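Local atomic coordinates of UPF0255 protein frsA (Vibrio vulnificus, PDB entry 4I4C), a protein that is of uncertain physiological function, probably hydrolysing carboxylic esters as a member of the alpha/beta-hydrolase superfamily rather than acting as a cofactor-independent pyruvate decarboxylase. Residues L268-V279 against C292-F303; V356-E364 against G397-W408. All coordinates share one frame; numbering follows the deposited sequence.

Overall arrangement
Both contacts belong to the alpha/beta-hydrolase core and meet on its central mixed sheet, their centres about 12 Å apart. Interaction 1 comes first along the chain and joins strand 266-271, helix 273-284 and strand 291-295. Interaction 2 follows, laying helix 394-413 on strand 358-363, the next parallel strand of the same sheet. Probable hydrogen bonds link them directly, Cys292 O to Leu359 N at 2.9 Å and Gly296 N to Met361 O at 3.0 Å. The helices cover opposite faces: Ile294 points to helix 273-284, whereas Val293 packs on Trp408. Hence the turn that holds hexanoic acid stands on a core sandwiched between helices.

Interaction 1 of 2, residues L268-V279 against C292-F303; sequences LIGFRFGGNAMV and CVILGAPIHDIF. With 6NA (hexanoic acid), chain D.
Arg272 bends its side chain back beside Gly296, whose CA lies at the edge of the guanidinium, and NH1 gives a weak, bent hydrogen bond (130° at the hydrogen) to Gly296 O. The bends at chi2 (-49°) and chi3 bring the guanidinium to that carbonyl; its stronger polar partner is Asp366, a salt bridge through the same NH1. Next along, Phe273 N donates to the O atom of hexanoic acid at 3.0 Å. The Phe273 ring, with CG anti to the backbone N (chi1 -164°), forms an offset edge-to-face pair with Phe303, whose edge is turned toward the Phe273 face; Phe273 CE1 and Phe303 CE2 are 3.7 Å apart.

At the edges of both rings, Asn276 ND2 bonds Pro298 O at 2.9 Å. The acceptor lies in the amide plane, yet the donor stands well above the carbonyl plane. ND2 is also bonded to Tyr244 OH, a second hold on this buried amide, and Pro298 centres an inverse gamma turn.

The support is a beta-alpha-beta unit. Strands 268-271 and 292-295 run parallel, stitched by alternating bonds such as Val293 N to Leu268 O at 2.8 Å and Arg272 N to Leu295 O at 2.9 Å. Gly270 and Gly275, lacking side chains, let the helix press against the strands; Ile294 CG2 fills the junction, 3.5 Å from Gly275 O. Farther along, the compact thiol of Cys292 brings SG to 3.7 Å from Met278 CB.

In Gly270-Phe-Arg-Phe-Gly274, Arg272 occupies the position corresponding to the nucleophile of the alpha/beta-hydrolase elbow, with its strained positive phi, but is an arginine, not the usual serine, cysteine or aspartate. The N-H groups of Phe273 and Leu202 grip the ligand, modelled as hexanoic acid, in a way reminiscent of an oxyanion hole, so the pocket appears suited to an acyl or carboxylate group.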
loop_
_atom_site.group_PDB
_atom_site.type_symbol
_atom_site.label_atom_id
_atom_site.label_comp_id
_atom_site.label_asym_id
_atom_site.label_seq_id
_atom_site.Cartn_x
_atom_site.Cartn_y
_atom_site.Cartn_z
ATOM N N LEU A 268 -12.481 -3.253 -8.903
ATOM C CA LEU A 268 -11.724 -2.754 -7.764
ATOM C C LEU A 268 -10.775 -3.821 -7.234
ATOM O O LEU A 268 -11.173 -4.965 -7.043
ATOM C CB LEU A 268 -12.668 -2.322 -6.634
ATOM C CG LEU A 268 -13.771 -1.286 -6.874
ATOM C CD1 LEU A 268 -14.721 -1.203 -5.657
ATOM C CD2 LEU A 268 -13.183 0.091 -7.208
ATOM N N ILE A 269 -9.516 -3.442 -7.013
ATOM C CA ILE A 269 -8.538 -4.292 -6.329
ATOM C C ILE A 269 -8.036 -3.548 -5.087
ATOM O O ILE A 269 -7.658 -2.384 -5.169
ATOM C CB ILE A 269 -7.338 -4.636 -7.251
ATOM C CG1 ILE A 269 -7.845 -5.186 -8.599
ATOM C CG2 ILE A 269 -6.435 -5.645 -6.586
ATOM C CD1 ILE A 269 -6.758 -5.419 -9.639
ATOM N N GLY A 270 -8.052 -4.211 -3.938
ATOM C CA GLY A 270 -7.690 -3.584 -2.681
ATOM C C GLY A 270 -6.793 -4.496 -1.859
ATOM O O GLY A 270 -7.184 -5.610 -1.517
ATOM N N PHE A 271 -5.579 -4.031 -1.568
ATOM C CA PHE A 271 -4.634 -4.768 -0.731
ATOM C C PHE A 271 -4.624 -4.169 0.666
ATOM O O PHE A 271 -4.711 -2.949 0.815
ATOM C CB PHE A 271 -3.221 -4.647 -1.304
ATOM C CG PHE A 271 -3.094 -5.110 -2.730
ATOM C CD1 PHE A 271 -2.822 -6.439 -3.020
ATOM C CD2 PHE A 271 -3.210 -4.206 -3.778
ATOM C CE1 PHE A 271 -2.682 -6.864 -4.346
ATOM C CE2 PHE A 271 -3.069 -4.621 -5.101
ATOM C CZ PHE A 271 -2.803 -5.954 -5.377
ATOM N N ARG A 272 -4.475 -5.010 1.683
ATOM C CA ARG A 272 -4.473 -4.534 3.065
ATOM C C ARG A 272 -5.661 -3.611 3.312
ATOM O O ARG A 272 -6.759 -3.877 2.840
ATOM C CB ARG A 272 -3.157 -3.802 3.409
ATOM C CG ARG A 272 -1.899 -4.562 3.100
ATOM C CD ARG A 272 -1.989 -5.950 3.636
ATOM N NE ARG A 272 -1.151 -6.148 4.807
ATOM C CZ ARG A 272 -1.255 -7.192 5.624
ATOM N NH1 ARG A 272 -2.182 -8.139 5.408
ATOM N NH2 ARG A 272 -0.438 -7.280 6.666
ATOM N N PHE A 273 -5.430 -2.509 4.021
ATOM C CA PHE A 273 -6.507 -1.587 4.377
ATOM C C PHE A 273 -7.175 -1.034 3.127
ATOM O O PHE A 273 -8.355 -0.680 3.156
ATOM C CB PHE A 273 -5.989 -0.444 5.252
ATOM C CG PHE A 273 -7.073 0.319 5.976
ATOM C CD1 PHE A 273 -8.259 -0.293 6.321
ATOM C CD2 PHE A 273 -6.902 1.651 6.299
ATOM C CE1 PHE A 273 -9.250 0.408 6.985
ATOM C CE2 PHE A 273 -7.894 2.357 6.950
ATOM C CZ PHE A 273 -9.066 1.732 7.294
ATOM N N GLY A 274 -6.425 -0.963 2.028
ATOM C CA GLY A 274 -7.024 -0.660 0.734
ATOM C C GLY A 274 -8.234 -1.554 0.456
ATOM O O GLY A 274 -9.229 -1.120 -0.132
ATOM N N GLY A 275 -8.155 -2.808 0.892
ATOM C CA GLY A 275 -9.255 -3.747 0.724
ATOM C C GLY A 275 -10.552 -3.396 1.445
ATOM O O GLY A 275 -11.636 -3.639 0.920
ATOM N N ASN A 276 -10.457 -2.842 2.646
ATOM C CA ASN A 276 -11.654 -2.377 3.342
ATOM C C ASN A 276 -12.414 -1.352 2.547
ATOM O O ASN A 276 -13.647 -1.359 2.531
ATOM C CB ASN A 276 -11.303 -1.729 4.655
ATOM C CG ASN A 276 -10.824 -2.707 5.655
ATOM O OD1 ASN A 276 -10.053 -3.617 5.326
ATOM N ND2 ASN A 276 -11.271 -2.543 6.904
ATOM N N ALA A 277 -11.670 -0.455 1.906
ATOM C CA ALA A 277 -12.277 0.648 1.178
ATOM C C ALA A 277 -13.021 0.166 -0.055
ATOM O O ALA A 277 -14.067 0.718 -0.416
ATOM C CB ALA A 277 -11.217 1.672 0.796
ATOM N N MET A 278 -12.473 -0.857 -0.706
ATOM C CA MET A 278 -13.090 -1.407 -1.908
ATOM C C MET A 278 -14.376 -2.173 -1.560
ATOM O O MET A 278 -15.341 -2.140 -2.323
ATOM C CB MET A 278 -12.105 -2.321 -2.654
ATOM C CG MET A 278 -10.815 -1.623 -3.100
ATOM S SD MET A 278 -11.207 -0.053 -3.904
ATOM C CE MET A 278 -10.645 1.090 -2.650
ATOM N N VAL A 279 -14.376 -2.854 -0.417
ATOM C CA VAL A 279 -15.558 -3.617 -0.001
ATOM C C VAL A 279 -16.653 -2.634 0.345
ATOM O O VAL A 279 -17.785 -2.765 -0.109
ATOM C CB VAL A 279 -15.314 -4.447 1.264
ATOM C CG1 VAL A 279 -16.606 -5.093 1.688
ATOM C CG2 VAL A 279 -14.259 -5.499 1.045
ATOM N N CYS A 292 -15.005 -6.888 -7.510
ATOM C CA CYS A 292 -14.074 -6.473 -6.466
ATOM C C CYS A 292 -13.202 -7.649 -6.009
ATOM O O CYS A 292 -13.678 -8.776 -5.861
ATOM C CB CYS A 292 -14.824 -5.850 -5.273
ATOM S SG CYS A 292 -13.740 -5.362 -3.861
ATOM N N VAL A 293 -11.914 -7.387 -5.805
ATOM C CA VAL A 293 -10.996 -8.400 -5.309
ATOM C C VAL A 293 -10.132 -7.755 -4.232
ATOM O O VAL A 293 -9.611 -6.651 -4.423
ATOM C CB VAL A 293 -10.075 -8.936 -6.425
ATOM C CG1 VAL A 293 -9.176 -10.042 -5.896
ATOM C CG2 VAL A 293 -10.891 -9.430 -7.611
ATOM N N ILE A 294 -9.994 -8.435 -3.106
ATOM C CA ILE A 294 -9.192 -7.934 -2.008
ATOM C C ILE A 294 -8.179 -8.979 -1.542
ATOM O O ILE A 294 -8.429 -10.170 -1.623
ATOM C CB ILE A 294 -10.065 -7.461 -0.820
ATOM C CG1 ILE A 294 -10.892 -8.619 -0.244
ATOM C CG2 ILE A 294 -10.985 -6.308 -1.240
ATOM C CD1 ILE A 294 -11.529 -8.280 1.120
ATOM N N LEU A 295 -7.008 -8.530 -1.085
ATOM C CA LEU A 295 -6.017 -9.458 -0.562
ATOM C C LEU A 295 -5.457 -8.919 0.744
ATOM O O LEU A 295 -5.006 -7.774 0.801
ATOM C CB LEU A 295 -4.897 -9.694 -1.586
ATOM C CG LEU A 295 -3.728 -10.600 -1.171
ATOM C CD1 LEU A 295 -4.175 -11.946 -0.610
ATOM C CD2 LEU A 295 -2.759 -10.810 -2.338
ATOM N N GLY A 296 -5.475 -9.743 1.788
ATOM C CA GLY A 296 -4.884 -9.361 3.068
ATOM C C GLY A 296 -5.554 -8.194 3.791
ATOM O O GLY A 296 -4.907 -7.484 4.564
ATOM N N ALA A 297 -6.850 -7.997 3.556
ATOM C CA ALA A 297 -7.582 -6.869 4.141
ATOM C C ALA A 297 -7.968 -7.096 5.612
ATOM O O ALA A 297 -8.448 -8.181 5.978
ATOM C CB ALA A 297 -8.830 -6.544 3.289
ATOM N N PRO A 298 -7.750 -6.075 6.466
ATOM C CA PRO A 298 -8.185 -6.124 7.872
ATOM C C PRO A 298 -9.665 -5.780 7.980
ATOM O O PRO A 298 -10.012 -4.669 8.406
ATOM C CB PRO A 298 -7.346 -5.023 8.538
ATOM C CG PRO A 298 -7.092 -4.038 7.438
ATOM C CD PRO A 298 -6.985 -4.852 6.161
ATOM N N ILE A 299 -10.525 -6.720 7.596
ATOM C CA ILE A 299 -11.968 -6.484 7.522
ATOM C C ILE A 299 -12.601 -6.179 8.871
ATOM O O ILE A 299 -13.428 -5.274 8.994
ATOM C CB ILE A 299 -12.700 -7.688 6.905
ATOM C CG1 ILE A 299 -12.301 -7.885 5.442
ATOM C CG2 ILE A 299 -14.213 -7.530 7.027
ATOM C CD1 ILE A 299 -12.329 -6.627 4.610
ATOM N N HIS A 300 -12.225 -6.946 9.885
ATOM C CA HIS A 300 -12.883 -6.836 11.174
ATOM C C HIS A 300 -12.019 -7.248 12.359
ATOM O O HIS A 300 -11.877 -6.483 13.322
ATOM C CB HIS A 300 -14.169 -7.672 11.203
ATOM C CG HIS A 300 -14.709 -7.900 12.587
ATOM N ND1 HIS A 300 -15.325 -6.907 13.321
ATOM C CD2 HIS A 300 -14.721 -9.008 13.367
ATOM C CE1 HIS A 300 -15.697 -7.395 14.493
ATOM N NE2 HIS A 300 -15.345 -8.668 14.545
ATOM N N ASP A 301 -11.467 -8.460 12.295
ATOM C CA ASP A 301 -10.928 -9.112 13.492
ATOM C C ASP A 301 -9.899 -8.279 14.260
ATOM O O ASP A 301 -10.079 -8.020 15.446
ATOM C CB ASP A 301 -10.358 -10.499 13.175
ATOM C CG ASP A 301 -10.078 -11.303 14.428
ATOM O OD1 ASP A 301 -11.030 -11.887 14.987
ATOM O OD2 ASP A 301 -8.911 -11.338 14.862
ATOM N N ILE A 302 -8.833 -7.859 13.584
ATOM C CA ILE A 302 -7.780 -7.098 14.250
ATOM C C ILE A 302 -8.294 -5.753 14.783
ATOM O O ILE A 302 -7.959 -5.357 15.900
ATOM C CB ILE A 302 -6.519 -6.912 13.351
ATOM C CG1 ILE A 302 -5.468 -6.060 14.055
ATOM C CG2 ILE A 302 -6.864 -6.276 12.020
ATOM C CD1 ILE A 302 -4.802 -6.760 15.217
ATOM N N PHE A 303 -9.120 -5.069 13.994
ATOM C CA PHE A 303 -9.626 -3.752 14.379
ATOM C C PHE A 303 -10.463 -3.823 15.646
ATOM O O PHE A 303 -10.489 -2.890 16.454
ATOM C CB PHE A 303 -10.449 -3.146 13.240
ATOM C CG PHE A 303 -9.613 -2.606 12.121
ATOM C CD1 PHE A 303 -8.289 -2.264 12.335
ATOM C CD2 PHE A 303 -10.143 -2.444 10.860
ATOM C CE1 PHE A 303 -7.521 -1.770 11.315
ATOM C CE2 PHE A 303 -9.362 -1.939 9.827
ATOM C CZ PHE A 303 -8.052 -1.606 10.059
HETATM C CA 6NA D . -3.186 -2.292 7.466
HETATM C C 6NA D . -2.519 -1.739 6.257
HETATM O O 6NA D . -3.129 -1.193 5.379
HETATM C CB 6NA D . -2.855 -1.601 8.718
HETATM C CG 6NA D . -3.551 -1.988 9.923
HETATM C CD 6NA D . -3.325 -3.320 10.459
HETATM C C6 6NA D . -2.180 -3.449 11.330
HETATM O OXT 6NA D . -1.338 -1.839 6.124
#

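Interaction 2 of 2, residues V356-E364 against G397-W408; sequences VPILAMSLE and GYEQSLDLAIKW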
loop_
_atom_site.group_PDB
_atom_site.type_symbol
_atom_site.label_atom_id
_atom_site.label_comp_id
_atom_site.label_asym_id
_atom_site.label_seq_id
_atom_site.Cartn_x
_atom_site.Cartn_y
_atom_site.Cartn_z
ATOM N N VAL A 356 -22.410 -6.979 -6.384
ATOM C CA VAL A 356 -20.988 -7.055 -6.726
ATOM C C VAL A 356 -20.370 -8.373 -6.279
ATOM O O VAL A 356 -20.383 -8.707 -5.094
ATOM C CB VAL A 356 -20.179 -5.909 -6.085
ATOM C CG1 VAL A 356 -18.719 -5.968 -6.561
ATOM C CG2 VAL A 356 -20.817 -4.554 -6.414
ATOM N N PRO A 357 -19.841 -9.141 -7.234
ATOM C CA PRO A 357 -19.119 -10.342 -6.829
ATOM C C PRO A 357 -17.744 -9.948 -6.275
ATOM O O PRO A 357 -16.941 -9.304 -6.954
ATOM C CB PRO A 357 -19.025 -11.139 -8.130
ATOM C CG PRO A 357 -19.055 -10.125 -9.205
ATOM C CD PRO A 357 -19.825 -8.939 -8.691
ATOM N N ILE A 358 -17.508 -10.295 -5.017
ATOM C CA ILE A 358 -16.247 -10.006 -4.355
ATOM C C ILE A 358 -15.475 -11.297 -4.122
ATOM O O ILE A 358 -16.000 -12.245 -3.532
ATOM C CB ILE A 358 -16.471 -9.337 -2.979
ATOM C CG1 ILE A 358 -17.298 -8.061 -3.127
ATOM C CG2 ILE A 358 -15.129 -9.061 -2.283
ATOM C CD1 ILE A 358 -17.816 -7.518 -1.822
ATOM N N LEU A 359 -14.237 -11.334 -4.596
ATOM C CA LEU A 359 -13.321 -12.410 -4.258
ATOM C C LEU A 359 -12.423 -11.892 -3.151
ATOM O O LEU A 359 -11.752 -10.877 -3.317
ATOM C CB LEU A 359 -12.479 -12.798 -5.472
ATOM C CG LEU A 359 -11.272 -13.694 -5.199
ATOM C CD1 LEU A 359 -11.728 -15.065 -4.754
ATOM C CD2 LEU A 359 -10.357 -13.790 -6.426
ATOM N N ALA A 360 -12.409 -12.597 -2.027
ATOM C CA ALA A 360 -11.731 -12.131 -0.832
ATOM C C ALA A 360 -10.720 -13.171 -0.372
ATOM O O ALA A 360 -11.084 -14.270 0.051
ATOM C CB ALA A 360 -12.744 -11.827 0.265
ATOM N N MET A 361 -9.441 -12.821 -0.467
ATOM C CA MET A 361 -8.380 -13.761 -0.191
ATOM C C MET A 361 -7.433 -13.204 0.846
ATOM O O MET A 361 -7.298 -11.988 1.005
ATOM C CB MET A 361 -7.585 -14.032 -1.471
ATOM C CG MET A 361 -8.459 -14.409 -2.667
ATOM S SD MET A 361 -7.562 -14.523 -4.226
ATOM C CE MET A 361 -7.242 -12.809 -4.592
ATOM N N SER A 362 -6.771 -14.116 1.536
ATOM C CA SER A 362 -5.601 -13.786 2.326
ATOM C C SER A 362 -4.777 -15.053 2.431
ATOM O O SER A 362 -5.284 -16.148 2.165
ATOM C CB SER A 362 -5.993 -13.274 3.711
ATOM O OG SER A 362 -6.433 -14.342 4.532
ATOM N N LEU A 363 -3.501 -14.906 2.794
ATOM C CA LEU A 363 -2.622 -16.053 2.931
ATOM C C LEU A 363 -2.896 -16.772 4.249
ATOM O O LEU A 363 -3.269 -16.144 5.241
ATOM C CB LEU A 363 -1.148 -15.628 2.820
ATOM C CG LEU A 363 -0.549 -15.442 1.419
ATOM C CD1 LEU A 363 -1.363 -14.522 0.538
ATOM C CD2 LEU A 363 0.899 -14.944 1.511
ATOM N N GLU A 364 -2.717 -18.089 4.249
ATOM C CA GLU A 364 -2.938 -18.890 5.448
ATOM C C GLU A 364 -2.164 -18.352 6.643
ATOM O O GLU A 364 -0.958 -18.120 6.564
ATOM C CB GLU A 364 -2.554 -20.350 5.206
ATOM C CG GLU A 364 -2.862 -21.248 6.396
ATOM C CD GLU A 364 -2.463 -22.696 6.172
ATOM O OE1 GLU A 364 -2.522 -23.169 5.013
ATOM O OE2 GLU A 364 -2.084 -23.359 7.162
ATOM N N GLY A 397 2.143 -18.040 -2.795
ATOM C CA GLY A 397 0.881 -17.524 -2.290
ATOM C C GLY A 397 0.497 -16.217 -2.951
ATOM O O GLY A 397 -0.638 -16.046 -3.392
ATOM N N TYR A 398 1.445 -15.289 -3.042
ATOM C CA TYR A 398 1.180 -14.031 -3.738
ATOM C C TYR A 398 0.781 -14.293 -5.185
ATOM O O TYR A 398 -0.212 -13.744 -5.684
ATOM C CB TYR A 398 2.412 -13.109 -3.720
ATOM C CG TYR A 398 2.717 -12.416 -2.399
ATOM C CD1 TYR A 398 1.747 -12.280 -1.409
ATOM C CD2 TYR A 398 3.983 -11.874 -2.156
ATOM C CE1 TYR A 398 2.034 -11.638 -0.201
ATOM C CE2 TYR A 398 4.282 -11.233 -0.954
ATOM C CZ TYR A 398 3.301 -11.115 0.015
ATOM O OH TYR A 398 3.589 -10.484 1.206
ATOM N N GLU A 399 1.556 -15.139 -5.862
ATOM C CA GLU A 399 1.330 -15.389 -7.281
ATOM C C GLU A 399 0.015 -16.129 -7.576
ATOM O O GLU A 399 -0.677 -15.773 -8.530
ATOM C CB GLU A 399 2.558 -16.031 -7.936
ATOM C CG GLU A 399 3.732 -15.035 -7.998
ATOM C CD GLU A 399 4.950 -15.532 -8.765
ATOM O OE1 GLU A 399 5.890 -14.724 -8.962
ATOM O OE2 GLU A 399 4.979 -16.718 -9.165
ATOM N N GLN A 400 -0.336 -17.120 -6.753
ATOM C CA GLN A 400 -1.656 -17.758 -6.833
ATOM C C GLN A 400 -2.762 -16.735 -6.659
ATOM O O GLN A 400 -3.716 -16.710 -7.432
ATOM C CB GLN A 400 -1.851 -18.783 -5.717
ATOM C CG GLN A 400 -1.152 -20.121 -5.858
ATOM C CD GLN A 400 -1.499 -21.047 -4.693
ATOM O OE1 GLN A 400 -2.584 -20.948 -4.115
ATOM N NE2 GLN A 400 -0.574 -21.932 -4.335
ATOM N N SER A 401 -2.642 -15.911 -5.617
ATOM C CA SER A 401 -3.663 -14.917 -5.281
ATOM C C SER A 401 -3.939 -14.014 -6.465
ATOM O O SER A 401 -5.091 -13.748 -6.828
ATOM C CB SER A 401 -3.189 -14.068 -4.103
ATOM O OG SER A 401 -3.139 -14.842 -2.921
ATOM N N LEU A 402 -2.853 -13.547 -7.063
ATOM C CA LEU A 402 -2.918 -12.626 -8.179
ATOM C C LEU A 402 -3.461 -13.294 -9.429
ATOM O O LEU A 402 -4.136 -12.652 -10.240
ATOM C CB LEU A 402 -1.528 -12.055 -8.464
ATOM C CG LEU A 402 -1.568 -10.563 -8.752
ATOM C CD1 LEU A 402 -2.111 -9.832 -7.529
ATOM C CD2 LEU A 402 -0.190 -10.051 -9.135
ATOM N N ASP A 403 -3.161 -14.578 -9.607
ATOM C CA ASP A 403 -3.727 -15.319 -10.738
ATOM C C ASP A 403 -5.256 -15.453 -10.622
ATOM O O ASP A 403 -5.982 -15.306 -11.611
ATOM C CB ASP A 403 -3.064 -16.697 -10.892
ATOM C CG ASP A 403 -1.628 -16.610 -11.423
ATOM O OD1 ASP A 403 -1.242 -15.538 -11.955
ATOM O OD2 ASP A 403 -0.889 -17.618 -11.311
ATOM N N LEU A 404 -5.726 -15.732 -9.408
ATOM C CA LEU A 404 -7.154 -15.817 -9.090
ATOM C C LEU A 404 -7.862 -14.475 -9.269
ATOM O O LEU A 404 -9.044 -14.411 -9.649
ATOM C CB LEU A 404 -7.322 -16.275 -7.642
ATOM C CG LEU A 404 -7.005 -17.748 -7.384
ATOM C CD1 LEU A 404 -6.923 -18.010 -5.900
ATOM C CD2 LEU A 404 -8.070 -18.629 -8.011
ATOM N N ALA A 405 -7.120 -13.410 -8.972
ATOM C CA ALA A 405 -7.608 -12.044 -9.093
ATOM C C ALA A 405 -7.885 -11.690 -10.540
ATOM O O ALA A 405 -8.946 -11.160 -10.870
ATOM C CB ALA A 405 -6.583 -11.076 -8.525
ATOM N N ILE A 406 -6.913 -11.955 -11.402
ATOM C CA ILE A 406 -7.039 -11.585 -12.802
ATOM C C ILE A 406 -8.135 -12.427 -13.485
ATOM O O ILE A 406 -8.871 -11.929 -14.348
ATOM C CB ILE A 406 -5.665 -11.628 -13.532
ATOM C CG1 ILE A 406 -5.062 -10.220 -13.620
ATOM C CG2 ILE A 406 -5.799 -12.177 -14.934
ATOM C CD1 ILE A 406 -5.151 -9.408 -12.344
ATOM N N LYS A 407 -8.260 -13.688 -13.078
ATOM C CA LYS A 407 -9.334 -14.547 -13.598
ATOM C C LYS A 407 -10.716 -14.012 -13.232
ATOM O O LYS A 407 -11.645 -14.027 -14.050
ATOM C CB LYS A 407 -9.188 -15.998 -13.115
ATOM C CG LYS A 407 -8.347 -16.865 -14.039
ATOM C CD LYS A 407 -8.889 -16.852 -15.472
ATOM C CE LYS A 407 -10.332 -17.354 -15.540
ATOM N NZ LYS A 407 -10.794 -17.584 -16.941
ATOM N N TRP A 408 -10.833 -13.542 -11.996
ATOM C CA TRP A 408 -12.068 -12.952 -11.501
ATOM C C TRP A 408 -12.409 -11.727 -12.340
ATOM O O TRP A 408 -13.553 -11.547 -12.758
ATOM C CB TRP A 408 -11.887 -12.564 -10.035
ATOM C CG TRP A 408 -13.147 -12.220 -9.290
ATOM C CD1 TRP A 408 -13.665 -10.969 -9.079
ATOM C CD2 TRP A 408 -14.027 -13.134 -8.625
ATOM N NE1 TRP A 408 -14.815 -11.053 -8.329
ATOM C CE2 TRP A 408 -15.058 -12.369 -8.035
ATOM C CE3 TRP A 408 -14.044 -14.524 -8.471
ATOM C CZ2 TRP A 408 -16.090 -12.948 -7.302
ATOM C CZ3 TRP A 408 -15.068 -15.100 -7.741
ATOM C CH2 TRP A 408 -16.076 -14.313 -7.165
#
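Helix 394-413, near the C-terminus of the chain, lies almost antiparallel on strand 358-363 of the central sheet, the segment axes approaching to 9.1 Å with N-to-C directions 173° apart. Alternate strand residues Leu359, Met361 and Leu363 turn toward it, as a strand facing one helix requires. Trp408 closes one end. Its CG is anti to the backbone N (chi1 -167°), reaching the indole across to the strand, where Leu359 CB sits over the six-membered ring, 3.7 Å from its centroid, in a CH-pi contact. At the indole edge NE1 bonds Pro357 O at 3.1 Å; the acceptor lies in the ring plane, but the donor approaches from above the carbonyl plane. Pro357 CB lies against the indole at 3.5 Å from Trp408 CZ2.

Midway, the flexible Met361 reaches down to the helix: SD meets Leu404 CB at 3.8 Å, and the chi3 bend sets CE near Ser401 O. Small Ser401 and Ala405 leave room for that methyl group. The Ser401 hydroxyl is satisfied within the helix, OG donating to Gly397 O at 2.8 Å. At the other end the Leu363 and Tyr398 side chains cross at about a right angle, Leu363 CD2 coming within 3.9 Å of Tyr398 CE1, and that ring stacks on Trp59 in the polyether pocket. Such a helix, laid antiparallel along a strand of the parallel part of the sheet, is typical of the layered alpha/beta-hydrolase fold.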